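Long-range contacts in endo-1,4-beta-mannanase (Eisenia fetida, PDB 5Y6T), which probably hydrolyses internal beta-1,4-mannosidic bonds in mannans, as a glycoside hydrolase family 5 endo-mannanase: residues Q5-V10 / G155-G160; P181-Q186 / P200-Q205; D261-H266 / Y287-P292; I295-Q300 / W324-N329. One frame throughout, in Å; residues are numbered along the deposited sequence.

Contact 1: Q5-V10 / G155-G160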
# COMPACT_ATOMS: atom_id res chain seq x y z
N GLN A 5 16.51 -13.32 -13.43
CA GLN A 5 15.74 -13.24 -12.15
C GLN A 5 14.38 -12.53 -12.33
O GLN A 5 14.31 -11.41 -12.88
CB GLN A 5 16.55 -12.51 -11.10
CG GLN A 5 15.85 -12.33 -9.76
CD GLN A 5 15.36 -13.64 -9.18
OE1 GLN A 5 14.14 -13.91 -9.10
NE2 GLN A 5 16.30 -14.47 -8.76
N GLN A 6 13.32 -13.19 -11.84
CA GLN A 6 11.97 -12.70 -11.92
C GLN A 6 11.42 -12.03 -10.61
O GLN A 6 11.50 -12.56 -9.51
CB GLN A 6 11.03 -13.83 -12.37
CG GLN A 6 11.29 -14.29 -13.79
CD GLN A 6 11.10 -13.19 -14.82
OE1 GLN A 6 10.11 -12.46 -14.76
NE2 GLN A 6 12.04 -13.06 -15.76
N PHE A 7 10.83 -10.85 -10.79
CA PHE A 7 10.14 -10.15 -9.72
C PHE A 7 8.67 -9.91 -10.13
O PHE A 7 8.33 -10.07 -11.28
CB PHE A 7 10.80 -8.80 -9.52
CG PHE A 7 12.26 -8.90 -9.15
CD1 PHE A 7 13.25 -8.89 -10.14
CD2 PHE A 7 12.64 -9.00 -7.81
CE1 PHE A 7 14.59 -8.96 -9.81
CE2 PHE A 7 13.99 -9.08 -7.46
CZ PHE A 7 14.97 -9.06 -8.46
N LEU A 8 7.83 -9.60 -9.16
CA LEU A 8 6.41 -9.41 -9.43
C LEU A 8 6.28 -8.32 -10.50
O LEU A 8 7.01 -7.32 -10.45
CB LEU A 8 5.72 -9.07 -8.12
CG LEU A 8 4.23 -9.19 -8.06
CD1 LEU A 8 3.85 -10.65 -8.22
CD2 LEU A 8 3.84 -8.60 -6.70
N ASP A 9 5.42 -8.53 -11.52
CA ASP A 9 5.22 -7.49 -12.52
C ASP A 9 3.76 -7.45 -13.01
O ASP A 9 2.91 -8.17 -12.46
CB ASP A 9 6.25 -7.57 -13.65
CG ASP A 9 5.95 -8.62 -14.68
OD1 ASP A 9 5.33 -9.62 -14.32
OD2 ASP A 9 6.36 -8.44 -15.85
N VAL A 10 3.49 -6.54 -13.94
CA VAL A 10 2.13 -6.33 -14.47
C VAL A 10 2.18 -6.38 -16.01
O VAL A 10 2.93 -5.64 -16.66
CB VAL A 10 1.51 -5.01 -13.97
CG1 VAL A 10 0.19 -4.70 -14.70
CG2 VAL A 10 1.31 -5.03 -12.48
N GLY A 155 17.54 -6.07 -5.15
CA GLY A 155 17.74 -7.47 -5.48
C GLY A 155 17.00 -8.48 -4.63
O GLY A 155 17.02 -9.67 -4.90
N LYS A 156 16.20 -7.98 -3.67
CA LYS A 156 15.52 -8.87 -2.75
C LYS A 156 14.28 -9.43 -3.48
O LYS A 156 13.34 -8.73 -3.83
CB LYS A 156 15.10 -8.11 -1.50
CG LYS A 156 16.25 -7.56 -0.70
CD LYS A 156 17.06 -8.64 -0.09
CE LYS A 156 18.22 -8.05 0.69
NZ LYS A 156 19.10 -9.13 1.24
N VAL A 157 14.27 -10.73 -3.67
CA VAL A 157 13.21 -11.39 -4.44
C VAL A 157 11.83 -11.32 -3.78
O VAL A 157 10.81 -11.28 -4.46
CB VAL A 157 13.61 -12.84 -4.72
CG1 VAL A 157 12.52 -13.53 -5.50
CG2 VAL A 157 14.86 -12.78 -5.61
N ALA A 158 11.81 -11.27 -2.47
CA ALA A 158 10.54 -11.16 -1.73
C ALA A 158 9.99 -9.75 -1.67
O ALA A 158 8.95 -9.54 -0.99
CB ALA A 158 10.69 -11.68 -0.31
N LEU A 159 10.66 -8.77 -2.28
CA LEU A 159 10.13 -7.39 -2.28
C LEU A 159 9.08 -7.34 -3.38
O LEU A 159 9.41 -7.28 -4.56
CB LEU A 159 11.21 -6.39 -2.53
CG LEU A 159 10.97 -4.88 -2.55
CD1 LEU A 159 9.74 -4.48 -1.76
CD2 LEU A 159 12.22 -4.11 -2.11
N GLY A 160 7.83 -7.37 -3.00
CA GLY A 160 6.77 -7.33 -4.00
C GLY A 160 6.56 -5.96 -4.59
O GLY A 160 6.34 -5.85 -5.83
O HOH W 1 7.98 -5.82 -7.95
O HOH W 2 8.82 -9.33 -6.53

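Contact 2: P181-Q186 / P200-Q205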
# COMPACT_ATOMS: atom_id res chain seq x y z
N PRO A 181 -9.43 18.77 -13.78
CA PRO A 181 -10.24 17.74 -13.06
C PRO A 181 -9.39 16.83 -12.21
O PRO A 181 -9.86 16.30 -11.22
CB PRO A 181 -10.90 16.93 -14.21
CG PRO A 181 -10.63 17.66 -15.45
CD PRO A 181 -9.58 18.71 -15.24
N CYS A 182 -8.14 16.65 -12.55
CA CYS A 182 -7.22 15.84 -11.75
C CYS A 182 -7.10 16.33 -10.31
O CYS A 182 -6.83 15.51 -9.39
CB CYS A 182 -5.83 15.76 -12.35
SG CYS A 182 -5.72 14.61 -13.75
N PHE A 183 -7.31 17.64 -10.12
CA PHE A 183 -7.13 18.29 -8.78
C PHE A 183 -8.44 18.63 -8.12
O PHE A 183 -8.47 19.03 -6.98
CB PHE A 183 -6.29 19.59 -8.96
CG PHE A 183 -5.03 19.41 -9.71
CD1 PHE A 183 -4.36 18.21 -9.83
CD2 PHE A 183 -4.48 20.49 -10.34
CE1 PHE A 183 -3.22 18.08 -10.57
CE2 PHE A 183 -3.30 20.40 -11.07
CZ PHE A 183 -2.69 19.16 -11.22
N ASP A 184 -9.53 18.40 -8.82
CA ASP A 184 -10.86 18.76 -8.37
C ASP A 184 -11.33 17.60 -7.50
O ASP A 184 -11.41 16.46 -7.95
CB ASP A 184 -11.75 18.98 -9.60
CG ASP A 184 -13.20 19.25 -9.21
OD1 ASP A 184 -13.78 18.44 -8.49
OD2 ASP A 184 -13.74 20.29 -9.67
N THR A 185 -11.66 17.89 -6.24
CA THR A 185 -12.17 16.91 -5.30
C THR A 185 -13.69 16.95 -4.96
O THR A 185 -14.11 16.40 -3.97
CB THR A 185 -11.38 16.91 -3.98
OG1 THR A 185 -11.48 18.21 -3.40
CG2 THR A 185 -9.88 16.57 -4.22
N GLN A 186 -14.46 17.56 -5.85
CA GLN A 186 -15.92 17.54 -5.72
C GLN A 186 -16.46 16.10 -5.70
O GLN A 186 -17.36 15.81 -4.92
CB GLN A 186 -16.63 18.45 -6.72
CG GLN A 186 -16.36 19.92 -6.47
CD GLN A 186 -16.92 20.44 -5.16
OE1 GLN A 186 -17.40 19.69 -4.31
NE2 GLN A 186 -16.87 21.78 -5.00
N PRO A 200 -4.11 20.20 -0.34
CA PRO A 200 -4.63 20.08 -1.71
C PRO A 200 -4.29 18.79 -2.36
O PRO A 200 -3.13 18.37 -2.31
CB PRO A 200 -3.95 21.23 -2.43
CG PRO A 200 -3.66 22.25 -1.37
CD PRO A 200 -3.28 21.41 -0.17
N MET A 201 -5.22 18.26 -3.14
CA MET A 201 -4.95 17.06 -3.91
C MET A 201 -3.73 17.14 -4.80
O MET A 201 -2.92 16.18 -4.84
CB MET A 201 -6.21 16.67 -4.73
CG MET A 201 -5.98 15.41 -5.57
SD MET A 201 -5.66 13.91 -4.66
CE MET A 201 -7.32 13.44 -4.18
N GLN A 202 -3.57 18.26 -5.51
CA GLN A 202 -2.39 18.43 -6.35
C GLN A 202 -1.08 18.20 -5.61
O GLN A 202 -0.14 17.59 -6.21
CB GLN A 202 -2.39 19.79 -7.00
CG GLN A 202 -1.21 20.00 -7.93
CD GLN A 202 0.01 20.61 -7.31
OE1 GLN A 202 -0.07 21.39 -6.32
NE2 GLN A 202 1.17 20.29 -7.89
N ARG A 203 -0.97 18.64 -4.33
CA ARG A 203 0.27 18.46 -3.58
C ARG A 203 0.51 16.99 -3.21
O ARG A 203 1.65 16.51 -3.24
CB ARG A 203 0.30 19.37 -2.35
CG ARG A 203 0.30 20.85 -2.69
CD ARG A 203 0.61 21.64 -1.43
NE ARG A 203 0.76 23.10 -1.62
CZ ARG A 203 1.90 23.70 -1.96
NH1 ARG A 203 3.01 23.02 -2.20
NH2 ARG A 203 1.95 25.02 -2.03
N LEU A 204 -0.59 16.26 -2.91
CA LEU A 204 -0.51 14.83 -2.60
C LEU A 204 -0.08 14.04 -3.81
O LEU A 204 0.83 13.18 -3.74
CB LEU A 204 -1.81 14.30 -2.04
CG LEU A 204 -2.21 14.98 -0.72
CD1 LEU A 204 -3.60 14.51 -0.29
CD2 LEU A 204 -1.21 14.72 0.41
N GLN A 205 -0.75 14.32 -4.93
CA GLN A 205 -0.34 13.73 -6.19
C GLN A 205 1.09 14.00 -6.57
O GLN A 205 1.78 13.10 -7.08
CB GLN A 205 -1.27 14.13 -7.34
CG GLN A 205 -2.71 13.62 -7.22
CD GLN A 205 -3.65 14.43 -8.10
OE1 GLN A 205 -3.60 15.69 -8.16
NE2 GLN A 205 -4.58 13.75 -8.73

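Contact 3: D261-H266 / Y287-P292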
# COMPACT_ATOMS: atom_id res chain seq x y z
N ASP A 261 1.69 0.77 -10.68
CA ASP A 261 1.52 -0.41 -11.45
C ASP A 261 0.24 -1.13 -11.20
O ASP A 261 -0.25 -1.80 -12.13
CB ASP A 261 2.67 -1.38 -11.19
CG ASP A 261 3.98 -0.78 -11.61
OD1 ASP A 261 4.25 -0.77 -12.87
OD2 ASP A 261 4.69 -0.22 -10.75
N PHE A 262 -0.25 -1.09 -9.94
CA PHE A 262 -1.60 -1.58 -9.62
C PHE A 262 -2.33 -0.64 -8.67
O PHE A 262 -1.74 -0.03 -7.76
CB PHE A 262 -1.68 -3.04 -9.23
CG PHE A 262 -0.99 -3.44 -7.92
CD1 PHE A 262 -1.65 -3.32 -6.71
CD2 PHE A 262 0.28 -3.95 -7.92
CE1 PHE A 262 -1.09 -3.77 -5.53
CE2 PHE A 262 0.87 -4.37 -6.73
CZ PHE A 262 0.19 -4.25 -5.54
N TYR A 263 -3.59 -0.46 -8.99
CA TYR A 263 -4.54 0.28 -8.13
C TYR A 263 -4.81 -0.60 -6.85
O TYR A 263 -4.55 -1.82 -6.81
CB TYR A 263 -5.83 0.59 -8.86
CG TYR A 263 -5.61 1.50 -10.03
CD1 TYR A 263 -5.15 2.81 -9.87
CD2 TYR A 263 -5.85 1.08 -11.31
CE1 TYR A 263 -4.94 3.64 -10.94
CE2 TYR A 263 -5.63 1.93 -12.41
CZ TYR A 263 -5.14 3.22 -12.20
OH TYR A 263 -4.94 4.14 -13.20
N GLN A 264 -5.27 0.10 -5.82
CA GLN A 264 -5.50 -0.57 -4.55
C GLN A 264 -6.61 0.19 -3.81
O GLN A 264 -6.43 1.34 -3.46
CB GLN A 264 -4.20 -0.57 -3.73
CG GLN A 264 -4.38 -1.11 -2.33
CD GLN A 264 -3.21 -0.97 -1.40
OE1 GLN A 264 -3.40 -0.98 -0.16
NE2 GLN A 264 -2.05 -0.75 -1.92
N MET A 265 -7.75 -0.44 -3.64
CA MET A 265 -8.86 0.15 -2.96
C MET A 265 -9.07 -0.53 -1.65
O MET A 265 -9.15 -1.74 -1.58
CB MET A 265 -10.13 -0.10 -3.80
CG MET A 265 -10.07 0.64 -5.13
SD MET A 265 -11.56 0.24 -5.99
CE MET A 265 -11.49 1.29 -7.41
N HIS A 266 -9.15 0.24 -0.59
CA HIS A 266 -9.57 -0.26 0.72
C HIS A 266 -11.09 -0.15 0.86
O HIS A 266 -11.73 0.65 0.13
CB HIS A 266 -8.96 0.60 1.80
CG HIS A 266 -7.46 0.59 1.74
ND1 HIS A 266 -6.68 1.47 2.47
CD2 HIS A 266 -6.62 -0.10 0.95
CE1 HIS A 266 -5.41 1.24 2.18
NE2 HIS A 266 -5.35 0.29 1.26
N TYR A 287 -15.00 -1.14 -12.66
CA TYR A 287 -14.22 0.05 -12.48
C TYR A 287 -13.52 0.54 -13.74
O TYR A 287 -13.01 1.70 -13.78
CB TYR A 287 -13.18 -0.11 -11.36
CG TYR A 287 -13.73 -0.37 -10.00
CD1 TYR A 287 -14.68 0.49 -9.47
CD2 TYR A 287 -13.29 -1.41 -9.24
CE1 TYR A 287 -15.21 0.28 -8.19
CE2 TYR A 287 -13.76 -1.63 -7.96
CZ TYR A 287 -14.71 -0.78 -7.44
OH TYR A 287 -15.19 -1.04 -6.14
N ASN A 288 -13.46 -0.31 -14.76
CA ASN A 288 -12.83 -0.03 -16.07
C ASN A 288 -11.42 0.63 -15.94
O ASN A 288 -11.16 1.78 -16.42
CB ASN A 288 -13.73 0.87 -16.93
CG ASN A 288 -13.27 0.83 -18.36
OD1 ASN A 288 -12.63 -0.14 -18.77
ND2 ASN A 288 -13.44 1.93 -19.06
N LEU A 289 -10.57 -0.04 -15.17
CA LEU A 289 -9.22 0.43 -14.88
C LEU A 289 -8.22 -0.05 -15.90
O LEU A 289 -8.39 -1.13 -16.47
CB LEU A 289 -8.79 -0.04 -13.45
CG LEU A 289 -9.71 0.43 -12.34
CD1 LEU A 289 -9.43 -0.27 -11.02
CD2 LEU A 289 -9.69 1.92 -12.16
N ASP A 290 -7.17 0.74 -16.05
CA ASP A 290 -5.99 0.45 -16.86
C ASP A 290 -4.82 -0.23 -16.18
O ASP A 290 -3.70 -0.30 -16.73
CB ASP A 290 -5.52 1.71 -17.64
CG ASP A 290 -5.08 2.85 -16.72
OD1 ASP A 290 -5.23 2.73 -15.50
OD2 ASP A 290 -4.80 3.99 -17.23
N LYS A 291 -5.07 -0.78 -14.97
CA LYS A 291 -4.09 -1.53 -14.17
C LYS A 291 -4.93 -2.51 -13.37
O LYS A 291 -6.12 -2.26 -13.12
CB LYS A 291 -3.36 -0.61 -13.17
CG LYS A 291 -2.71 0.60 -13.85
CD LYS A 291 -2.03 1.49 -12.80
CE LYS A 291 -1.60 2.86 -13.32
NZ LYS A 291 -0.64 2.78 -14.41
N PRO A 292 -4.31 -3.61 -12.93
CA PRO A 292 -4.97 -4.46 -11.95
C PRO A 292 -5.28 -3.70 -10.68
O PRO A 292 -4.73 -2.62 -10.48
CB PRO A 292 -3.94 -5.60 -11.71
CG PRO A 292 -2.74 -5.31 -12.45
CD PRO A 292 -2.89 -3.96 -13.13

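Contact 4: I295-Q300 / W324-N329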
# COMPACT_ATOMS: atom_id res chain seq x y z
N ILE A 295 -7.71 -5.38 -3.40
CA ILE A 295 -8.51 -4.87 -2.28
C ILE A 295 -7.53 -4.91 -1.08
O ILE A 295 -7.46 -5.94 -0.35
CB ILE A 295 -9.77 -5.70 -2.04
CG1 ILE A 295 -10.57 -5.92 -3.34
CG2 ILE A 295 -10.60 -5.05 -0.92
CD1 ILE A 295 -11.94 -6.63 -3.17
N GLY A 296 -6.85 -3.78 -0.86
CA GLY A 296 -5.65 -3.67 0.01
C GLY A 296 -5.93 -3.62 1.50
O GLY A 296 -5.02 -3.72 2.32
N GLU A 297 -7.19 -3.33 1.87
CA GLU A 297 -7.67 -3.45 3.24
C GLU A 297 -9.19 -3.73 3.23
O GLU A 297 -9.93 -3.17 2.44
CB GLU A 297 -7.52 -2.16 4.01
CG GLU A 297 -6.11 -1.62 4.26
CD GLU A 297 -6.05 -0.36 5.13
OE1 GLU A 297 -7.11 -0.06 5.82
OE2 GLU A 297 -4.97 0.33 5.13
N PHE A 298 -9.59 -4.54 4.19
CA PHE A 298 -11.00 -4.81 4.54
C PHE A 298 -10.96 -5.65 5.79
O PHE A 298 -9.92 -6.17 6.17
CB PHE A 298 -11.73 -5.60 3.45
CG PHE A 298 -11.09 -6.89 3.10
CD1 PHE A 298 -9.98 -6.98 2.24
CD2 PHE A 298 -11.46 -8.05 3.74
CE1 PHE A 298 -9.39 -8.21 1.95
CE2 PHE A 298 -10.83 -9.24 3.50
CZ PHE A 298 -9.78 -9.34 2.64
N SER A 299 -12.12 -5.84 6.43
CA SER A 299 -12.11 -6.74 7.58
C SER A 299 -13.55 -7.19 7.80
O SER A 299 -14.50 -6.57 7.28
CB SER A 299 -11.58 -6.04 8.81
OG SER A 299 -12.44 -5.03 9.26
N GLN A 300 -13.70 -8.31 8.49
CA GLN A 300 -14.99 -8.81 8.84
C GLN A 300 -15.66 -7.84 9.83
O GLN A 300 -16.86 -7.46 9.71
CB GLN A 300 -14.85 -10.24 9.39
CG GLN A 300 -16.22 -10.90 9.71
CD GLN A 300 -15.98 -12.28 10.24
OE1 GLN A 300 -15.66 -13.18 9.48
NE2 GLN A 300 -16.10 -12.45 11.54
N TRP A 324 -5.83 -8.04 1.08
CA TRP A 324 -5.10 -7.94 2.32
C TRP A 324 -6.02 -7.49 3.43
O TRP A 324 -6.49 -6.39 3.42
CB TRP A 324 -3.94 -6.99 2.24
CG TRP A 324 -2.87 -7.43 1.25
CD1 TRP A 324 -2.39 -8.69 1.06
CD2 TRP A 324 -2.13 -6.58 0.38
NE1 TRP A 324 -1.42 -8.66 0.09
CE2 TRP A 324 -1.25 -7.37 -0.34
CE3 TRP A 324 -2.16 -5.21 0.11
CZ2 TRP A 324 -0.37 -6.83 -1.30
CZ3 TRP A 324 -1.31 -4.67 -0.83
CH2 TRP A 324 -0.40 -5.47 -1.51
N SER A 325 -6.24 -8.40 4.41
CA SER A 325 -7.10 -8.08 5.55
C SER A 325 -6.46 -7.12 6.54
O SER A 325 -5.23 -6.96 6.58
CB SER A 325 -7.53 -9.38 6.21
OG SER A 325 -6.42 -10.12 6.68
N TRP A 326 -7.30 -6.53 7.39
CA TRP A 326 -6.89 -5.57 8.38
C TRP A 326 -7.15 -6.16 9.81
O TRP A 326 -8.31 -6.43 10.16
CB TRP A 326 -7.66 -4.24 8.22
CG TRP A 326 -7.11 -3.20 9.12
CD1 TRP A 326 -7.60 -2.82 10.35
CD2 TRP A 326 -5.92 -2.45 8.92
NE1 TRP A 326 -6.74 -1.88 10.94
CE2 TRP A 326 -5.73 -1.61 10.05
CE3 TRP A 326 -4.99 -2.37 7.85
CZ2 TRP A 326 -4.62 -0.75 10.18
CZ3 TRP A 326 -3.93 -1.48 7.98
CH2 TRP A 326 -3.77 -0.69 9.13
N GLN A 327 -6.14 -6.26 10.66
CA GLN A 327 -4.70 -6.29 10.40
C GLN A 327 -4.14 -7.37 11.37
O GLN A 327 -4.78 -7.73 12.39
CB GLN A 327 -3.97 -4.99 10.67
CG GLN A 327 -4.22 -4.41 12.06
CD GLN A 327 -3.46 -3.10 12.33
OE1 GLN A 327 -2.35 -2.85 11.79
NE2 GLN A 327 -4.00 -2.26 13.22
N ALA A 328 -2.97 -7.92 11.02
CA ALA A 328 -2.35 -9.10 11.71
C ALA A 328 -2.16 -8.86 13.19
O ALA A 328 -2.31 -9.80 13.96
CB ALA A 328 -1.05 -9.50 11.07
N ASN A 329 -1.94 -7.61 13.58
CA ASN A 329 -1.65 -7.33 14.97
C ASN A 329 -2.94 -7.27 15.80
O ASN A 329 -2.89 -7.20 17.04
CB ASN A 329 -0.75 -6.07 15.21
CG ASN A 329 -1.40 -4.76 14.83
OD1 ASN A 329 -2.61 -4.57 15.02
ND2 ASN A 329 -0.61 -3.83 14.31

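Contact 1: Q5-V10 / G155-G160
Leu8 and Gly160 bring their CA atoms to 5.8 Å as the N-terminal chain runs past the type I turn Lys156-Leu159, which leads into strand 159-163. Phe7 does most of the side-chain work. With CG anti to its own carbonyl carbon (chi1 -60°), the ring reaches across and offers its edge to the turn: Lys156 O lies in the ring plane, 3.7 Å from Phe7 CE2. Phe7 CE2 also comes to 4.2 Å from Val157 CG2, and that methyl packs against the side chain of Gln5. Further in, Leu8 CD2 rests 3.8 Å from Gly160 O, and the Leu8 side chain also packs on Leu15 and Leu17 of strand 14-17 and on Leu112 and Phe114 of strand 112-119. Two waters fill the polar seam. One donates to both Leu8 O and Gly160 O; the other accepts from Leu8 N at 2.8 Å and donates to Leu159 O at 2.9 Å, with a weak, longer bond to Val157 O. Lys221 adds a cation-pi contact to Phe7. The N-terminal segment is therefore held at the base of the barrel by apolar contacts and water bridges, with backbone groups of both segments satisfied through solvent instead of by direct strand pairing.

Contact 2: P181-Q186 / P200-Q205
Phe183 and Cys182 dock onto the N-terminal end of helix 201-218, fastening the long loop that precedes this helix of the (beta/alpha)8 barrel; Pro200 sits at the helix N-cap. The loop is shaped by an Asx turn, in which Asp184 OD1 accepts from Gln186 N, and tied by the Cys182-Cys248 disulfide to helix 246-253. In the modelled conformer Gln202 lays its aliphatic part over one face of the Phe183 ring, its CG 3.7 Å from the ring centroid and only 12° off the normal, a CH-pi contact. The two side chains run alongside each other, and Gln202 NE2 goes on to bond Ala252 O. Gln205 approaches the same ring at its edge, where Gln205 OE1 stands 3.1 Å from Phe183 CD1. Further along the loop, Thr185 CG2 meets Met201 CB at 3.7 Å, and Met201, bent at chi2 and chi3, folds its CE back to 4.0 Å from that methyl. Thr185 OG1 is taken up by Ser173 O and Val176 N. Trimming Phe183 to an alanine is likely to leave the Gln202 chain without the ring face it lies on and to open a gap between loop and helix. The Gln205 amide has two acceptors: Tyr243 O, and Cys182 O, which Gln205 NE2 reaches at 2.9 Å (N-H...O 151°) from 38° above the carbonyl plane.

Contact 3: D261-H266 / Y287-P292
Met265 and Tyr287 form the apolar heart. Extended beyond CG, with CG anti to the carbonyl carbon (chi1 -66°), the methionine carries its terminal methyl right over the ring: CE lies 3.5 Å from the Tyr287 centroid and 4° off the normal. Its SD, over the same face but nearer one side, is 3.5 Å from Tyr287 CE2, a Met-aromatic contact. The phenol end of Tyr287 is fixed by a hydrogen bond to Ser277 O. Leu289 bridges to the next aromatic, its CB packing 3.8 Å from Tyr263 CD2.

Tyr263 and Met265 stand on strand 262-266 of the GH5 (beta/alpha)8 barrel; 287-292 is the last part of the connection that leads into the neighbouring parallel strand 293-297. Just before that strand begins, the chain is already in register, for Tyr263 N donates to Pro292 O at 2.9 Å. Phe262 CB also packs on this same carbonyl and on the proline ring.

Moving outward, the Lys291 chain crosses Tyr263 at about a right angle, its CD 3.9 Å from the ring centroid over one face, toward the rim. Its ammonium continues past the phenol to a salt bridge with Asp246 and a hydrogen bond to Ile260 O. At the outer end, Tyr263 OH donates to the syn lone pair of Asp290 OD1 at 2.7 Å; carboxylate and ring are only 5° from coplanar, so the acid meets the phenol in the plane of the ring.

Contact 4: I295-Q300 / W324-N329
Glu297 runs alongside the indole of Trp326 where strand 293-297 lies beside 322-325, the last barrel strand, which in turn pairs with 20-28. Glu297 CB points away from 324-329, yet with the chain extended its outer atoms run along the indole: CG is 3.8 Å from Trp326 CE3, and CD comes to 3.5 Å from that atom. OE1 stands over the rim of one ring face and is hydrogen-bonded to Tyr268 OH. Glu297 OE2 lies 3.5 Å from Trp326 CZ3, forms a salt bridge with Arg67 and bonds a Tris molecule, probably from the crystallisation liquor. Carboxylate and indole planes differ by 25°; Gln327 CB covers the opposite indole face, just after the cis peptide that joins Trp326 to Gln327. Backbone bonds fix the register: Trp324 N donates to Ile295 O at 3.0 Å (164°), and Trp326 N to Phe298 O at 2.9 Å. Between them, Glu297 CA makes a CA-H...O contact with Trp324 O. Phe298 turns one ring face to Ser325 CA. Were Glu297 cut back to an alanine, Arg67 would probably lose its salt-bridge mate and the rim of the Trp326 ring its cover. Gripped by Arg67 and Tyr268 and backed by the indole, the carboxylate is held facing the pocket occupied by Tris, a placement consistent with the nucleophile that GH5 enzymes carry at the end of this strand.

Overall arrangement
The four contacts follow one another along the chain; none nests in or crosses another. Contact 1 closes the longest loop, 144 residues, pinning the N terminus to the start of strand 159-163 on the base of the barrel. Contact 2 closes a short loop of 13 residues on the opposite side of the chain's centre, about 32 Å from contact 1 between centres. Contact 3 spans the connection between strands 262-266 and 293-297, and contact 4 carries on to strand 322-325, whose pairing with 20-28 completes the barrel. Contacts 3 and 4 meet through neighbouring strands, with His266 packed against Glu297. Contact 1 reaches contact 3 where Val10 packs on Pro292 and Asp261; contact 2 touches no other.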